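Local coordinates for protein extracellular ligand-binding receptor (Verminephrobacter eiseniae, PDB 4M88) that probably binds an amino acid or similar small solute outside the cytoplasm and delivers it to an ABC transporter, as in relatives of the leucine-binding family, at residues Q237-V241 against V242-G246. Sequence-based numbering, arbitrary orientation.
Sequences QIVKV and VGVAG
Two backbone bonds tie Val242 and Gly243 to the helical turn before them, just where the helix bends. Val242 N reaches Ile238 O at 3.0 Å in a nearly straight bond (174°). Gly243 N lies 2.8 Å from Val239 O, but there the hydrogen bond is bent. Gly243 has a positive phi, a conformation that favours glycine; past it the amides of Val244 and Ala245 have no bond to the preceding turn, and the short axes of 237-241 and 242-246 run at 96° to each other. Ile238 and Val242 run alongside each other in the same direction, with their CG2 methyls 3.9 Å apart; in Val242, chi1 of -63° sets CG1 anti to the carbonyl carbon, which places CG2 between N and C, 3.3 Å from Ile238 O. Across the bend, Val239 CG1 touches Val244 CG2 at 4.0 Å. Shortening Val242 to an alanine removes both methyls and is likely to leave Ile238 CG2 without this neighbour and to thin the contact with Ala216. In the lobe of the periplasmic-binding-protein fold that holds the mixed sheet, helix 235-247 links parallel strands 227-229 and 250-254 in a beta-alpha-beta crossover, with Ile238, Val241 and Val242 packed against helix 208-220.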
loop_
_atom_site.group_PDB
_atom_site.type_symbol
_atom_site.label_atom_id
_atom_site.label_comp_id
_atom_site.label_asym_id
_atom_site.label_seq_id
_atom_site.Cartn_x
_atom_site.Cartn_y
_atom_site.Cartn_z
ATOM N N GLN A 237 -14.547 0.201 4.262
ATOM C CA GLN A 237 -14.191 0.932 5.482
ATOM C C GLN A 237 -14.828 2.311 5.464
ATOM O O GLN A 237 -15.248 2.837 6.505
ATOM C CB GLN A 237 -12.669 1.072 5.631
ATOM C CG GLN A 237 -11.935 -0.234 5.934
ATOM C CD GLN A 237 -10.414 -0.084 5.922
ATOM O OE1 GLN A 237 -9.845 0.636 5.088
ATOM N NE2 GLN A 237 -9.747 -0.769 6.853
ATOM N N ILE A 238 -14.892 2.901 4.273
ATOM C CA ILE A 238 -15.488 4.228 4.122
ATOM C C ILE A 238 -17.005 4.168 4.332
ATOM O O ILE A 238 -17.563 4.980 5.063
ATOM C CB ILE A 238 -15.132 4.852 2.762
ATOM C CG1 ILE A 238 -13.609 4.928 2.608
ATOM C CG2 ILE A 238 -15.776 6.237 2.623
ATOM C CD1 ILE A 238 -13.160 5.325 1.200
ATOM N N VAL A 239 -17.669 3.174 3.736
ATOM C CA VAL A 239 -19.116 3.019 3.894
ATOM C C VAL A 239 -19.521 2.695 5.340
ATOM O O VAL A 239 -20.561 3.149 5.823
ATOM C CB VAL A 239 -19.675 1.956 2.925
ATOM C CG1 VAL A 239 -21.172 1.744 3.157
ATOM C CG2 VAL A 239 -19.408 2.373 1.491
ATOM N N LYS A 240 -18.686 1.924 6.029
ATOM C CA LYS A 240 -18.918 1.594 7.433
ATOM C C LYS A 240 -19.123 2.866 8.257
ATOM O O LYS A 240 -19.993 2.924 9.133
ATOM C CB LYS A 240 -17.724 0.793 7.986
ATOM C CG LYS A 240 -17.997 0.123 9.321
ATOM C CD LYS A 240 -19.038 -0.970 9.144
ATOM C CE LYS A 240 -19.769 -1.290 10.438
ATOM N NZ LYS A 240 -20.985 -2.116 10.178
ATOM N N VAL A 241 -18.337 3.896 7.949
ATOM C CA VAL A 241 -18.346 5.121 8.743
ATOM C C VAL A 241 -19.355 6.168 8.253
ATOM O O VAL A 241 -20.180 6.640 9.037
ATOM C CB VAL A 241 -16.929 5.732 8.858
ATOM C CG1 VAL A 241 -16.959 6.976 9.736
ATOM C CG2 VAL A 241 -15.965 4.706 9.438
ATOM N N VAL A 242 -19.308 6.516 6.964
ATOM C CA VAL A 242 -20.173 7.586 6.449
ATOM C C VAL A 242 -21.358 7.107 5.599
ATOM O O VAL A 242 -22.137 7.923 5.103
ATOM C CB VAL A 242 -19.370 8.641 5.639
ATOM C CG1 VAL A 242 -18.344 9.338 6.530
ATOM C CG2 VAL A 242 -18.679 8.003 4.436
ATOM N N GLY A 243 -21.490 5.797 5.421
ATOM C CA GLY A 243 -22.612 5.265 4.668
ATOM C C GLY A 243 -22.392 5.402 3.175
ATOM O O GLY A 243 -21.408 5.989 2.725
ATOM N N VAL A 244 -23.302 4.834 2.395
ATOM C CA VAL A 244 -23.222 4.959 0.945
ATOM C C VAL A 244 -23.348 6.430 0.561
ATOM O O VAL A 244 -22.656 6.907 -0.344
ATOM C CB VAL A 244 -24.313 4.101 0.271
ATOM C CG1 VAL A 244 -24.397 4.392 -1.215
ATOM C CG2 VAL A 244 -24.005 2.636 0.509
ATOM N N ALA A 245 -24.214 7.143 1.274
ATOM C CA ALA A 245 -24.396 8.583 1.093
ATOM C C ALA A 245 -23.096 9.375 1.144
ATOM O O ALA A 245 -22.858 10.228 0.296
ATOM C CB ALA A 245 -25.373 9.128 2.131
ATOM N N GLY A 246 -22.254 9.110 2.138
ATOM C CA GLY A 246 -21.018 9.862 2.269
ATOM C C GLY A 246 -19.898 9.304 1.412
ATOM O O GLY A 246 -18.940 9.997 1.077
#